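Local atomic coordinates of dinoflagellate luciferase (Lingulodinium polyedrum, PDB entry 1VPR), a protein that catalyses the oxidation of dinoflagellate luciferin, an open tetrapyrrole, by molecular oxygen, giving blue flashes of light during the night phase. Residues Glu63-Gly68 against Asp219-Lys224; Ala223-Ala228 against Glu240-Gly245. All coordinates share one frame; numbering follows the deposited sequence.

Contact 1. Residues Glu63-Gly68 against Asp219-Lys224; sequences ECHELG and DASVAK
The methyl group of Ala223 is centred over the imidazole of His65: its CB lies 3.5 Å from the centroid of the ring, only 2° from the ring normal, a CH-pi contact over the centre of the face. All five ring atoms are consequently about equally far from the methyl. The same methyl also packs on the helix itself, with Cys64 CB 3.8 Å from Ala223 CB. Farther along, Leu67 CD1 reaches Val222 CG2 at 4.1 Å, the two side chains crossing at about a right angle.

No direct hydrogen bond joins residues 63-68 to 219-224; three waters do that work. Ser221 OG, anti to the backbone N (chi1 173°), is gripped by three bonds. It accepts from Ala223 N at 3.0 Å, which makes an ST turn, donates to one water and accepts from another. The first of these waters gives its protons to Cys64 O and Leu67 O. The second sits 2.8 Å from His65 ND1 and donates to His65 O, tying ring and backbone to the serine. A third water accepts from Val222 N and donates to Leu67 O. The far nitrogen, His65 NE2, is held by Gln172 of helix 172-181, so the ring is fixed at both nitrogens. An alanine at His65 would probably leave the Ala223 methyl without its aromatic floor, and Gln172 and the bridging water without their imidazole partner.

The contact joins the N-terminal helical bundle to the catalytic beta barrel of this third luciferase domain. With a polar partner at each nitrogen and a methyl over one face, the imidazole owes its position and rotation to Gln172, the shared water and Ala223 together.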
ATOM      1  N   GLU A  63      -5.102  14.733   8.599  1.00 23.66           N
ATOM      2  CA  GLU A  63      -3.855  15.417   8.845  1.00 24.78           C
ATOM      3  C   GLU A  63      -2.671  14.485   8.575  1.00 23.14           C
ATOM      4  O   GLU A  63      -1.631  14.932   8.109  1.00 22.46           O
ATOM      5  CB  GLU A  63      -3.802  15.934  10.277  1.00 25.11           C
ATOM      6  CG  GLU A  63      -2.628  16.850  10.544  1.00 29.50           C
ATOM      7  CD  GLU A  63      -2.678  17.416  11.951  1.00 30.82           C
ATOM      8  OE1 GLU A  63      -1.934  16.926  12.831  1.00 32.34           O
ATOM      9  OE2 GLU A  63      -3.483  18.342  12.171  1.00 34.83           O
ATOM     10  N   CYS A  64      -2.824  13.193   8.842  1.00 21.98           N
ATOM     11  CA  CYS A  64      -1.716  12.279   8.591  1.00 21.72           C
ATOM     12  C   CYS A  64      -1.457  12.112   7.110  1.00 21.52           C
ATOM     13  O   CYS A  64      -0.358  11.713   6.712  1.00 21.71           O
ATOM     14  CB  CYS A  64      -1.971  10.910   9.223  1.00 24.61           C
ATOM     15  SG  CYS A  64      -1.798  10.887  11.024  1.00 27.55           S
ATOM     16  N   HIS A  65      -2.462  12.406   6.286  1.00 21.74           N
ATOM     17  CA  HIS A  65      -2.299  12.282   4.841  1.00 23.92           C
ATOM     18  C   HIS A  65      -1.277  13.292   4.316  1.00 26.25           C
ATOM     19  O   HIS A  65      -0.575  13.036   3.328  1.00 27.33           O
ATOM     20  CB  HIS A  65      -3.652  12.453   4.142  1.00 22.00           C
ATOM     21  CG  HIS A  65      -4.303  11.149   3.818  1.00 22.37           C
ATOM     22  ND1 HIS A  65      -3.719  10.231   2.964  1.00 20.60           N
ATOM     23  CD2 HIS A  65      -5.408  10.546   4.325  1.00 21.68           C
ATOM     24  CE1 HIS A  65      -4.432   9.114   2.973  1.00 19.67           C
ATOM     25  NE2 HIS A  65      -5.459   9.279   3.788  1.00 23.85           N
ATOM     26  N   GLU A  66      -1.164  14.421   5.012  1.00 25.51           N
ATOM     27  CA  GLU A  66      -0.229  15.471   4.628  1.00 26.34           C
ATOM     28  C   GLU A  66       1.228  15.164   5.017  1.00 25.75           C
ATOM     29  O   GLU A  66       2.133  15.957   4.748  1.00 27.67           O
ATOM     30  CB  GLU A  66      -0.680  16.810   5.244  1.00 25.41           C
ATOM     31  N   LEU A  67       1.466  14.008   5.623  1.00 23.43           N
ATOM     32  CA  LEU A  67       2.818  13.651   6.036  1.00 24.60           C
ATOM     33  C   LEU A  67       3.614  12.863   4.993  1.00 25.53           C
ATOM     34  O   LEU A  67       3.088  11.916   4.387  1.00 27.50           O
ATOM     35  CB  LEU A  67       2.776  12.811   7.321  1.00 22.22           C
ATOM     36  CG  LEU A  67       2.150  13.396   8.592  1.00 22.66           C
ATOM     37  CD1 LEU A  67       1.901  12.273   9.611  1.00 19.76           C
ATOM     38  CD2 LEU A  67       3.077  14.457   9.170  1.00 20.76           C
ATOM     39  N   GLY A  68       4.868  13.272   4.790  1.00 24.20           N
ATOM     40  CA  GLY A  68       5.795  12.552   3.923  1.00 23.81           C
ATOM     41  C   GLY A  68       5.879  12.601   2.405  1.00 24.47           C
ATOM     42  O   GLY A  68       6.807  11.999   1.844  1.00 23.63           O
ATOM     43  N   ASP A 219       7.976   3.970  -0.040  1.00 12.14           N
ATOM     44  CA  ASP A 219       7.505   4.814   1.050  1.00 13.14           C
ATOM     45  C   ASP A 219       6.062   5.078   0.655  1.00 13.57           C
ATOM     46  O   ASP A 219       5.792   5.554  -0.461  1.00 12.39           O
ATOM     47  CB  ASP A 219       8.311   6.118   1.111  1.00 15.49           C
ATOM     48  CG  ASP A 219       9.784   5.858   1.390  1.00 20.69           C
ATOM     49  OD1 ASP A 219      10.137   5.624   2.553  1.00 23.45           O
ATOM     50  OD2 ASP A 219      10.602   5.838   0.447  1.00 26.35           O
ATOM     51  N   ALA A 220       5.146   4.735   1.560  1.00 14.16           N
ATOM     52  CA  ALA A 220       3.704   4.894   1.360  1.00 15.06           C
ATOM     53  C   ALA A 220       3.117   5.688   2.524  1.00 15.60           C
ATOM     54  O   ALA A 220       3.762   5.849   3.552  1.00 12.47           O
ATOM     55  CB  ALA A 220       3.031   3.534   1.283  1.00 16.21           C
ATOM     56  N   SER A 221       1.887   6.162   2.362  1.00 16.05           N
ATOM     57  CA  SER A 221       1.236   6.977   3.387  1.00 16.27           C
ATOM     58  C   SER A 221       1.043   6.306   4.735  1.00 17.23           C
ATOM     59  O   SER A 221       0.482   5.195   4.819  1.00 16.93           O
ATOM     60  CB  SER A 221      -0.128   7.450   2.873  1.00 19.84           C
ATOM     61  OG  SER A 221      -0.881   8.118   3.883  1.00 22.74           O
ATOM     62  N   VAL A 222       1.482   6.981   5.797  1.00 17.29           N
ATOM     63  CA  VAL A 222       1.292   6.443   7.142  1.00 16.72           C
ATOM     64  C   VAL A 222      -0.141   6.733   7.617  1.00 16.74           C
ATOM     65  O   VAL A 222      -0.555   6.317   8.694  1.00 17.38           O
ATOM     66  CB  VAL A 222       2.336   6.990   8.139  1.00 17.40           C
ATOM     67  CG1 VAL A 222       3.691   6.339   7.840  1.00 16.98           C
ATOM     68  CG2 VAL A 222       2.438   8.520   8.045  1.00 16.94           C
ATOM     69  N   ALA A 223      -0.913   7.430   6.797  1.00 16.91           N
ATOM     70  CA  ALA A 223      -2.297   7.677   7.148  1.00 16.33           C
ATOM     71  C   ALA A 223      -3.045   6.363   6.894  1.00 18.46           C
ATOM     72  O   ALA A 223      -4.135   6.134   7.440  1.00 19.70           O
ATOM     73  CB  ALA A 223      -2.866   8.762   6.269  1.00 15.64           C
ATOM     74  N   LYS A 224      -2.449   5.495   6.075  1.00 15.50           N
ATOM     75  CA  LYS A 224      -3.071   4.216   5.706  1.00 14.50           C
ATOM     76  C   LYS A 224      -2.303   2.984   6.199  1.00 13.84           C
ATOM     77  O   LYS A 224      -2.885   2.051   6.770  1.00 15.10           O
ATOM     78  CB  LYS A 224      -3.213   4.152   4.171  1.00 15.02           C
ATOM     79  CG  LYS A 224      -4.032   5.302   3.565  1.00 17.65           C
ATOM     80  CD  LYS A 224      -4.008   5.357   2.022  1.00 15.84           C
ATOM     81  CE  LYS A 224      -4.423   4.027   1.381  1.00 17.31           C
ATOM     82  NZ  LYS A 224      -5.834   3.625   1.681  1.00 12.13           N
TER
HETATM   83  O   HOH W   1       1.050  10.007   4.897  1.00 28.87           O
HETATM   84  O   HOH W   2      -1.004  10.369   2.216  1.00 26.22           O
HETATM   85  O   HOH W   3       3.466   9.215   5.150  1.00 41.55           O

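Contact 2. Residues Ala223-Ala228 against Glu240-Gly245; sequences AKFARA and EPLVSG
A single antiparallel beta bridge, formed just beyond strand 237-241 of the luciferase barrel, fastens that strand's end to the loop leading into strand 229-233. Phe225 and Leu242 form the non-hydrogen-bonded pair, flanked by two backbone bonds: Val243 N to Lys224 O at 3.1 Å and Ala226 N to Pro241 O at 3.0 Å. The first is nearly straight (168°). Beyond the bridge the chain folds back in a type I turn from Leu242 to Gly245.

Side chains fill in around this link. Phe225 and Leu242 lie side by side and point the same way, with Leu242 CD2 3.7 Å from Phe225 CD2. The bend at chi2 (-84°) turns CD of Glu240 back toward the ring, and OE1 of Glu240 lies 3.7 Å from the same Phe225 CD2, carboxylate and ring planes being 32° apart. Val243 CG2 packs 3.5 Å from Lys224 O, and Ala226 CB meets the Pro241 ring at CB and CG. Arg227 NH2 comes 3.7 Å from Pro241 CD.

Waters bridge Arg227 and Glu240 without bringing their charges together. One molecule accepts from the arginine's backbone N and donates to both Glu240 OE1 and Pro241 O; another, the sole water link between the two side chains, accepts from Arg227 NE and donates weakly to Glu240 OE1. The salt bridges go outside, Arg227 to Asp353 and Glu240 to Arg230.

Strands 229-233 and 237-241 are the two edges of the ten-stranded sheet, recalling the gap between the fourth and fifth strands of fatty acid-binding proteins. Around the bridge, Met33 of strand 33-34 packs on Arg227 and Pro241, while Leu248 of strand 247-253 meets Glu240 and Leu242.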
ATOM      1  N   ALA A 223      -0.913   7.430   6.797  1.00 16.91           N
ATOM      2  CA  ALA A 223      -2.297   7.677   7.148  1.00 16.33           C
ATOM      3  C   ALA A 223      -3.045   6.363   6.894  1.00 18.46           C
ATOM      4  O   ALA A 223      -4.135   6.134   7.440  1.00 19.70           O
ATOM      5  CB  ALA A 223      -2.866   8.762   6.269  1.00 15.64           C
ATOM      6  N   LYS A 224      -2.449   5.495   6.075  1.00 15.50           N
ATOM      7  CA  LYS A 224      -3.071   4.216   5.706  1.00 14.50           C
ATOM      8  C   LYS A 224      -2.303   2.984   6.199  1.00 13.84           C
ATOM      9  O   LYS A 224      -2.885   2.051   6.770  1.00 15.10           O
ATOM     10  CB  LYS A 224      -3.213   4.152   4.171  1.00 15.02           C
ATOM     11  CG  LYS A 224      -4.032   5.302   3.565  1.00 17.65           C
ATOM     12  CD  LYS A 224      -4.008   5.357   2.022  1.00 15.84           C
ATOM     13  CE  LYS A 224      -4.423   4.027   1.381  1.00 17.31           C
ATOM     14  NZ  LYS A 224      -5.834   3.625   1.681  1.00 12.13           N
ATOM     15  N   PHE A 225      -0.996   2.981   5.968  1.00 13.22           N
ATOM     16  CA  PHE A 225      -0.134   1.876   6.359  1.00 13.82           C
ATOM     17  C   PHE A 225       0.647   2.184   7.635  1.00 16.26           C
ATOM     18  O   PHE A 225       1.213   3.284   7.780  1.00 16.23           O
ATOM     19  CB  PHE A 225       0.846   1.559   5.210  1.00 11.54           C
ATOM     20  CG  PHE A 225       0.157   1.194   3.919  1.00 11.08           C
ATOM     21  CD1 PHE A 225      -0.091   2.160   2.943  1.00 12.53           C
ATOM     22  CD2 PHE A 225      -0.315  -0.099   3.720  1.00 12.20           C
ATOM     23  CE1 PHE A 225      -0.810   1.841   1.787  1.00 13.37           C
ATOM     24  CE2 PHE A 225      -1.036  -0.432   2.573  1.00 12.23           C
ATOM     25  CZ  PHE A 225      -1.284   0.535   1.607  1.00 12.55           C
ATOM     26  N   ALA A 226       0.708   1.205   8.538  1.00 14.59           N
ATOM     27  CA  ALA A 226       1.422   1.396   9.797  1.00 14.82           C
ATOM     28  C   ALA A 226       2.927   1.504   9.556  1.00 15.77           C
ATOM     29  O   ALA A 226       3.608   2.194  10.290  1.00 15.24           O
ATOM     30  CB  ALA A 226       1.108   0.248  10.776  1.00 17.34           C
ATOM     31  N   ARG A 227       3.446   0.860   8.511  1.00 13.45           N
ATOM     32  CA  ARG A 227       4.882   0.950   8.233  1.00 16.63           C
ATOM     33  C   ARG A 227       5.137   1.996   7.135  1.00 15.66           C
ATOM     34  O   ARG A 227       4.558   1.932   6.055  1.00 14.60           O
ATOM     35  CB  ARG A 227       5.440  -0.447   7.857  1.00 18.23           C
ATOM     36  CG  ARG A 227       6.893  -0.454   7.376  1.00 23.70           C
ATOM     37  CD  ARG A 227       7.583  -1.810   7.496  1.00 24.10           C
ATOM     38  NE  ARG A 227       6.685  -2.957   7.422  1.00 28.82           N
ATOM     39  CZ  ARG A 227       6.917  -4.110   8.054  1.00 30.06           C
ATOM     40  NH1 ARG A 227       8.018  -4.243   8.798  1.00 32.24           N
ATOM     41  NH2 ARG A 227       6.058  -5.129   7.963  1.00 23.45           N
ATOM     42  N   ALA A 228       5.994   2.967   7.428  1.00 15.09           N
ATOM     43  CA  ALA A 228       6.282   4.032   6.481  1.00 13.02           C
ATOM     44  C   ALA A 228       7.048   3.542   5.258  1.00 14.58           C
ATOM     45  O   ALA A 228       6.795   3.984   4.133  1.00 13.48           O
ATOM     46  CB  ALA A 228       7.097   5.155   7.193  1.00 14.25           C
ATOM     47  N   GLU A 240       1.987  -6.286   5.504  1.00 15.73           N
ATOM     48  CA  GLU A 240       1.555  -4.904   5.616  1.00 15.10           C
ATOM     49  C   GLU A 240       0.602  -4.673   6.789  1.00 16.20           C
ATOM     50  O   GLU A 240      -0.582  -4.991   6.697  1.00 16.80           O
ATOM     51  CB  GLU A 240       0.854  -4.442   4.333  1.00 18.04           C
ATOM     52  CG  GLU A 240       1.775  -4.247   3.139  1.00 15.99           C
ATOM     53  CD  GLU A 240       2.443  -2.873   3.136  1.00 19.42           C
ATOM     54  OE1 GLU A 240       2.676  -2.297   4.233  1.00 18.21           O
ATOM     55  OE2 GLU A 240       2.750  -2.386   2.026  1.00 17.67           O
ATOM     56  N   PRO A 241       1.112  -4.185   7.932  1.00 14.29           N
ATOM     57  CA  PRO A 241       0.176  -3.932   9.037  1.00 15.07           C
ATOM     58  C   PRO A 241      -0.533  -2.625   8.670  1.00 15.86           C
ATOM     59  O   PRO A 241       0.102  -1.701   8.146  1.00 17.59           O
ATOM     60  CB  PRO A 241       1.090  -3.760  10.250  1.00 13.42           C
ATOM     61  CG  PRO A 241       2.430  -3.382   9.647  1.00 14.29           C
ATOM     62  CD  PRO A 241       2.498  -4.254   8.422  1.00 12.67           C
ATOM     63  N   LEU A 242      -1.831  -2.538   8.942  1.00 15.91           N
ATOM     64  CA  LEU A 242      -2.611  -1.356   8.588  1.00 14.77           C
ATOM     65  C   LEU A 242      -3.023  -0.530   9.797  1.00 16.41           C
ATOM     66  O   LEU A 242      -3.242  -1.070  10.903  1.00 17.84           O
ATOM     67  CB  LEU A 242      -3.867  -1.781   7.835  1.00 14.07           C
ATOM     68  CG  LEU A 242      -3.660  -2.770   6.686  1.00 15.69           C
ATOM     69  CD1 LEU A 242      -5.019  -3.150   6.115  1.00 14.97           C
ATOM     70  CD2 LEU A 242      -2.750  -2.171   5.625  1.00 16.66           C
ATOM     71  N   VAL A 243      -3.140   0.776   9.579  1.00 16.69           N
ATOM     72  CA  VAL A 243      -3.554   1.709  10.614  1.00 19.28           C
ATOM     73  C   VAL A 243      -4.967   1.349  11.073  1.00 21.18           C
ATOM     74  O   VAL A 243      -5.358   1.662  12.213  1.00 19.64           O
ATOM     75  CB  VAL A 243      -3.556   3.155  10.080  1.00 21.30           C
ATOM     76  CG1 VAL A 243      -4.264   4.084  11.059  1.00 22.97           C
ATOM     77  CG2 VAL A 243      -2.122   3.620   9.853  1.00 20.04           C
ATOM     78  N   SER A 244      -5.727   0.702  10.185  1.00 20.78           N
ATOM     79  CA  SER A 244      -7.100   0.290  10.481  1.00 20.83           C
ATOM     80  C   SER A 244      -7.130  -0.915  11.423  1.00 20.62           C
ATOM     81  O   SER A 244      -8.173  -1.255  11.984  1.00 21.49           O
ATOM     82  CB  SER A 244      -7.823  -0.083   9.189  1.00 22.24           C
ATOM     83  OG  SER A 244      -7.344  -1.326   8.704  1.00 19.74           O
ATOM     84  N   GLY A 245      -5.982  -1.552  11.603  1.00 16.54           N
ATOM     85  CA  GLY A 245      -5.909  -2.719  12.458  1.00 17.30           C
ATOM     86  C   GLY A 245      -5.871  -3.969  11.596  1.00 16.86           C
ATOM     87  O   GLY A 245      -5.609  -5.064  12.087  1.00 15.17           O
TER
HETATM   88  O   HOH W   4      -5.503   1.390   7.376  1.00 11.18           O
HETATM   89  O   HOH W   5       2.299  -1.210   6.746  1.00 15.41           O
HETATM   90  O   HOH W   6       5.204  -3.540   5.069  1.00 21.60           O

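In the fold
Both contacts are buried, and they share Ala223 and Lys224 in the loop between strands 215-219 and 229-233. Contact 1 uses this loop to hold the N-terminal helix 57-65, so it joins parts distant in sequence; contact 2 uses it to hold the end of strand 237-241, a connection local to the barrel. Their chemistry differs accordingly. Water and a methyl-on-imidazole contact mediate the first, whereas paired backbones supply the second, with waters added around charged side chains. The carbonyl oxygen of Val222 packs against Val243 CG2 where the two meet, and Ala220 touches Phe225. One loop thus packs on a helix with one part and bridges the end of strand 237-241 with the next.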